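Local structure of VgrG protein (Vibrio cholerae, 4DTH) at residues Phe228-Ser233 and Leu346-Glu351; Thr232-Lys237 and Asn273-Leu278. The protein forms the actin cross-linking domain of a VgrG toxin of Vibrio cholerae, binding ATP and magnesium ions and probably joining actin monomers covalently. All coordinates share one frame; numbering follows the deposited sequence.

Interaction 1 (Phe228-Ser233 and Leu346-Glu351); sequences FAYLTS and LAILFE. With ATP (adenosine-5'-triphosphate), chain B.
Tyr230 reaches from its helix straight toward the strand, where its phenol end meets Ile348 and Phe350; tyrosine fits this place because its ring can pack against apolar side chains while its hydroxyl reaches the strand backbone through a water, Tyr230 CA and Ile348 CA being 11.0 Å apart. The tight half of the contact is apolar. Ile348 CD1 lies over one face of the tyrosine ring, 4.1 Å from its centroid and 24° off the ring normal, a CH-pi contact that leans toward the hydroxyl-bearing carbon. Ile348 can make it because CG1 stands between the backbone N and the carbonyl carbon (chi1 55°), with the chain then running out fully extended to its methyl. Phe350 meets the same ring differently: Tyr230 CE1 lies 3.5 Å from Phe350 CZ, rim against rim, with the ring planes at 87° and no face-on overlap. The slim CD1 methyl of Ile348 can thus rest on the ring face while Phe350 brings its rim to the CE1 edge, and Phe184 packs against both rings.

Here helix 221-245 packs on one face of the sheet containing strand 343-352, which is paired antiparallel with strands 173-180 and 277-279. Leu349 points away from the helix, and its CD2 comes within 3.4 Å of ATP C5, so the strand separates the helical layer from the nucleotide. Two residues further along, Glu351 helps bind a magnesium ion with Glu28 and Gln174.

Beyond the hydroxyl the packing gives way to a single bridging water. It lies 2.9 Å from Tyr230 OH and donates a 2.8 Å hydrogen bond to Leu349 O; it also sits above one face of Phe350, displaced toward the rim.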
# COMPACT_ATOMS: atom_id res chain seq x y z
N PHE A 228 18.06 -12.43 7.56
CA PHE A 228 19.16 -11.47 7.73
C PHE A 228 19.29 -10.57 6.51
O PHE A 228 19.38 -9.37 6.68
CB PHE A 228 20.49 -12.20 8.00
CG PHE A 228 21.69 -11.29 8.03
CD1 PHE A 228 22.05 -10.63 9.20
CD2 PHE A 228 22.49 -11.12 6.91
CE1 PHE A 228 23.19 -9.82 9.24
CE2 PHE A 228 23.64 -10.32 6.95
CZ PHE A 228 23.96 -9.66 8.12
N ALA A 229 19.31 -11.15 5.29
CA ALA A 229 19.44 -10.33 4.08
C ALA A 229 18.28 -9.35 3.91
O ALA A 229 18.50 -8.20 3.54
CB ALA A 229 19.56 -11.21 2.86
N TYR A 230 17.05 -9.81 4.20
CA TYR A 230 15.84 -8.99 4.09
C TYR A 230 15.90 -7.81 5.07
O TYR A 230 15.79 -6.65 4.64
CB TYR A 230 14.59 -9.86 4.32
CG TYR A 230 13.29 -9.08 4.28
CD1 TYR A 230 12.77 -8.62 3.07
CD2 TYR A 230 12.61 -8.75 5.45
CE1 TYR A 230 11.59 -7.88 3.03
CE2 TYR A 230 11.42 -8.03 5.42
CZ TYR A 230 10.92 -7.59 4.21
OH TYR A 230 9.76 -6.86 4.18
N LEU A 231 16.07 -8.10 6.37
CA LEU A 231 16.12 -7.07 7.41
C LEU A 231 17.31 -6.14 7.23
O LEU A 231 17.12 -4.92 7.28
CB LEU A 231 16.14 -7.69 8.82
CG LEU A 231 14.83 -8.28 9.31
CD1 LEU A 231 15.00 -8.88 10.70
CD2 LEU A 231 13.70 -7.21 9.33
N THR A 232 18.52 -6.68 6.99
CA THR A 232 19.69 -5.83 6.78
C THR A 232 19.47 -4.89 5.59
O THR A 232 19.78 -3.71 5.71
CB THR A 232 20.99 -6.63 6.68
OG1 THR A 232 21.12 -7.48 7.83
CG2 THR A 232 22.21 -5.74 6.59
N SER A 233 18.91 -5.39 4.47
CA SER A 233 18.64 -4.56 3.30
C SER A 233 17.71 -3.39 3.65
O SER A 233 17.98 -2.26 3.27
CB SER A 233 18.07 -5.38 2.15
OG SER A 233 19.04 -6.32 1.70
N LEU A 346 3.32 -16.17 8.18
CA LEU A 346 3.42 -14.74 7.94
C LEU A 346 3.56 -14.39 6.47
O LEU A 346 4.37 -14.99 5.76
CB LEU A 346 4.59 -14.14 8.75
CG LEU A 346 4.94 -12.67 8.48
CD1 LEU A 346 3.89 -11.71 9.05
CD2 LEU A 346 6.29 -12.32 9.07
N ALA A 347 2.75 -13.42 6.02
CA ALA A 347 2.84 -12.86 4.69
C ALA A 347 3.42 -11.46 4.87
O ALA A 347 3.09 -10.77 5.84
CB ALA A 347 1.46 -12.77 4.04
N ILE A 348 4.30 -11.07 3.95
CA ILE A 348 4.89 -9.73 3.93
C ILE A 348 4.51 -9.07 2.62
O ILE A 348 4.51 -9.73 1.57
CB ILE A 348 6.41 -9.69 4.26
CG1 ILE A 348 7.22 -10.63 3.32
CG2 ILE A 348 6.63 -9.99 5.76
CD1 ILE A 348 8.80 -10.59 3.51
N LEU A 349 4.11 -7.80 2.70
CA LEU A 349 3.57 -7.07 1.56
C LEU A 349 4.44 -5.98 1.01
O LEU A 349 5.19 -5.36 1.75
CB LEU A 349 2.19 -6.52 1.93
CG LEU A 349 1.02 -7.50 1.74
CD1 LEU A 349 1.04 -8.64 2.79
CD2 LEU A 349 -0.25 -6.79 1.82
N PHE A 350 4.31 -5.72 -0.31
CA PHE A 350 5.14 -4.72 -0.98
C PHE A 350 4.34 -3.93 -1.97
O PHE A 350 3.62 -4.50 -2.79
CB PHE A 350 6.33 -5.40 -1.69
CG PHE A 350 7.18 -6.22 -0.75
CD1 PHE A 350 8.22 -5.63 -0.04
CD2 PHE A 350 6.89 -7.56 -0.51
CE1 PHE A 350 8.96 -6.36 0.88
CE2 PHE A 350 7.64 -8.30 0.41
CZ PHE A 350 8.66 -7.69 1.10
N GLU A 351 4.51 -2.60 -1.92
CA GLU A 351 3.80 -1.70 -2.81
C GLU A 351 4.69 -1.25 -3.96
O GLU A 351 5.76 -0.67 -3.73
CB GLU A 351 3.30 -0.48 -2.01
CG GLU A 351 2.58 0.57 -2.84
CD GLU A 351 2.16 1.80 -2.07
OE1 GLU A 351 1.75 1.67 -0.90
OE2 GLU A 351 2.16 2.90 -2.68
PG ATP B . -0.45 3.73 2.99
O1G ATP B . 0.55 3.41 1.92
O2G ATP B . 0.07 3.35 4.35
O3G ATP B . -0.81 5.19 3.01
PB ATP B . -3.09 2.63 3.29
O1B ATP B . -2.96 2.49 4.76
O2B ATP B . -4.00 3.81 3.01
O3B ATP B . -1.76 2.86 2.68
PA ATP B . -3.51 -0.15 2.94
O1A ATP B . -2.48 -0.29 4.00
O2A ATP B . -4.81 -0.76 3.47
O3A ATP B . -3.73 1.30 2.66
O5' ATP B . -2.99 -0.90 1.63
C5' ATP B . -3.96 -1.09 0.59
C4' ATP B . -3.44 -1.94 -0.54
O4' ATP B . -2.96 -3.21 -0.03
C3' ATP B . -4.50 -2.29 -1.59
O3' ATP B . -3.96 -2.37 -2.91
C2' ATP B . -4.98 -3.65 -1.10
O2' ATP B . -5.69 -4.40 -2.07
C1' ATP B . -3.65 -4.26 -0.71
N9 ATP B . -3.69 -5.45 0.14
C8 ATP B . -4.26 -5.56 1.38
N7 ATP B . -4.14 -6.75 1.91
C5 ATP B . -3.44 -7.47 0.95
C6 ATP B . -2.98 -8.80 0.91
N6 ATP B . -3.16 -9.69 1.89
N1 ATP B . -2.30 -9.19 -0.20
C2 ATP B . -2.11 -8.31 -1.18
N3 ATP B . -2.49 -7.04 -1.25
C4 ATP B . -3.17 -6.67 -0.15
O HOH W 1 7.02 -5.83 3.83

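Interaction 2 (Thr232-Lys237 and Asn273-Leu278)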
# COMPACT_ATOMS: atom_id res chain seq x y z
N THR A 232 18.52 -6.68 6.99
CA THR A 232 19.69 -5.83 6.78
C THR A 232 19.47 -4.89 5.59
O THR A 232 19.78 -3.71 5.71
CB THR A 232 20.99 -6.63 6.68
OG1 THR A 232 21.12 -7.48 7.83
CG2 THR A 232 22.21 -5.74 6.59
N SER A 233 18.91 -5.39 4.47
CA SER A 233 18.64 -4.56 3.30
C SER A 233 17.71 -3.39 3.65
O SER A 233 17.98 -2.26 3.27
CB SER A 233 18.07 -5.38 2.15
OG SER A 233 19.04 -6.32 1.70
N ILE A 234 16.65 -3.67 4.43
CA ILE A 234 15.70 -2.63 4.86
C ILE A 234 16.37 -1.63 5.80
O ILE A 234 16.19 -0.42 5.62
CB ILE A 234 14.42 -3.26 5.48
CG1 ILE A 234 13.57 -3.92 4.37
CG2 ILE A 234 13.59 -2.19 6.27
CD1 ILE A 234 12.33 -4.62 4.86
N TYR A 235 17.12 -2.12 6.80
CA TYR A 235 17.80 -1.25 7.77
C TYR A 235 18.80 -0.32 7.08
O TYR A 235 18.82 0.87 7.36
CB TYR A 235 18.51 -2.06 8.87
CG TYR A 235 17.64 -2.69 9.94
CD1 TYR A 235 16.38 -3.21 9.64
CD2 TYR A 235 18.12 -2.87 11.23
CE1 TYR A 235 15.62 -3.87 10.60
CE2 TYR A 235 17.36 -3.51 12.21
CZ TYR A 235 16.12 -4.04 11.88
OH TYR A 235 15.38 -4.64 12.86
N LEU A 236 19.61 -0.88 6.15
CA LEU A 236 20.61 -0.11 5.40
C LEU A 236 19.96 0.92 4.49
O LEU A 236 20.42 2.06 4.44
CB LEU A 236 21.56 -1.03 4.60
CG LEU A 236 22.50 -1.92 5.41
CD1 LEU A 236 23.37 -2.77 4.47
CD2 LEU A 236 23.38 -1.10 6.36
N LYS A 237 18.87 0.54 3.79
CA LYS A 237 18.13 1.46 2.93
C LYS A 237 17.51 2.61 3.75
O LYS A 237 17.54 3.76 3.31
CB LYS A 237 17.06 0.73 2.09
CG LYS A 237 16.31 1.64 1.10
CD LYS A 237 17.20 2.18 -0.02
CE LYS A 237 16.39 2.91 -1.05
NZ LYS A 237 17.26 3.35 -2.17
N ASN A 273 8.60 6.85 -2.81
CA ASN A 273 8.97 6.65 -4.21
C ASN A 273 10.40 6.15 -4.36
O ASN A 273 10.67 5.32 -5.22
CB ASN A 273 8.75 7.93 -5.02
CG ASN A 273 7.30 8.22 -5.28
OD1 ASN A 273 6.42 7.38 -5.07
ND2 ASN A 273 7.00 9.44 -5.72
N ALA A 274 11.31 6.62 -3.48
CA ALA A 274 12.72 6.21 -3.50
C ALA A 274 12.91 4.72 -3.21
O ALA A 274 13.88 4.15 -3.68
CB ALA A 274 13.53 7.05 -2.53
N TRP A 275 11.98 4.07 -2.47
CA TRP A 275 12.05 2.62 -2.23
C TRP A 275 11.76 1.85 -3.53
O TRP A 275 12.31 0.77 -3.72
CB TRP A 275 11.02 2.18 -1.17
CG TRP A 275 11.42 2.49 0.24
CD1 TRP A 275 11.11 3.61 0.95
CD2 TRP A 275 12.15 1.63 1.12
NE1 TRP A 275 11.60 3.50 2.23
CE2 TRP A 275 12.29 2.32 2.35
CE3 TRP A 275 12.77 0.37 0.98
CZ2 TRP A 275 13.00 1.79 3.44
CZ3 TRP A 275 13.45 -0.16 2.07
CH2 TRP A 275 13.56 0.54 3.28
N GLU A 276 10.86 2.40 -4.40
CA GLU A 276 10.36 1.84 -5.68
C GLU A 276 9.39 0.69 -5.39
O GLU A 276 8.22 0.74 -5.77
CB GLU A 276 11.49 1.40 -6.63
CG GLU A 276 12.36 2.56 -7.08
CD GLU A 276 13.47 2.19 -8.06
OE1 GLU A 276 14.48 2.92 -8.09
OE2 GLU A 276 13.33 1.17 -8.77
N ILE A 277 9.88 -0.34 -4.70
CA ILE A 277 9.12 -1.47 -4.19
C ILE A 277 9.15 -1.22 -2.68
O ILE A 277 10.17 -1.43 -2.02
CB ILE A 277 9.70 -2.84 -4.62
CG1 ILE A 277 9.66 -2.98 -6.16
CG2 ILE A 277 8.92 -3.98 -3.95
CD1 ILE A 277 10.43 -4.17 -6.78
N LEU A 278 8.05 -0.69 -2.16
CA LEU A 278 7.95 -0.26 -0.77
C LEU A 278 7.49 -1.36 0.19
O LEU A 278 6.35 -1.81 0.09
CB LEU A 278 7.00 0.96 -0.69
CG LEU A 278 6.70 1.54 0.69
CD1 LEU A 278 7.92 2.22 1.30
CD2 LEU A 278 5.52 2.52 0.62
O HOH W 2 16.59 5.25 -4.04
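The aliphatic part of Lys237 lies across the flat indole of Trp275, the two side chains running antiparallel alongside one another. Lys237 CG is 3.6 Å from the centroid of the six-membered ring and 17° off its normal, a CH-pi contact over the face, with CB beside it. Lysine suits this position because its methylenes can cover an aromatic surface while its ammonium group travels on to polar partners. With CG anti to the backbone N (chi1 -176°), a bend at chi2 (67°) turns the rest of the chain toward the end of helix 269-275. There NZ gives a 2.7 Å hydrogen bond to a water, which in turn donates to Ala274 O at 2.9 Å. The partly negative C-terminal end of that helix would probably welcome the charge, although the salt bridge of NZ is with Glu240.

Ile234 crosses Trp275 at about a right angle. Its backbone O lies 3.6 Å from Trp275 CH2, facing the rim of the indole, while its apolar CG2 suits the same ring carbon. The broad indole thus offers Lys237 a face and Ile234 a rim, plugging its six-membered ring against helix 221-245, where Thr238 and Leu241 also touch it and Trp200 packs edge-to-face. Immediately afterwards Glu276, with positive phi, turns the chain from helix 269-275 into strand 277-279, the neighbour of strand 343-352.

Both contacts start on helix 221-245, on overlapping segments that share Thr232 and Ser233. Following the chain, interaction 2 closes first: after 35 intervening residues the chain returns at 273-278. Interaction 1 closes later, when strand 343-352 comes back to the helix, and its 112-residue excursion takes in the second segment of interaction 2 as well as helices 292-307 and 312-323. The shorter loop therefore nests largely within the longer. The returning segments also join each other, through a probable 2.8 Å hydrogen bond from Leu278 N to Glu351 O and packing of Phe350 on Ile277. Helix 221-245 is thus tied directly to strand 343-352 and to the end of helix 269-275, which leads into neighbouring strand 277-279.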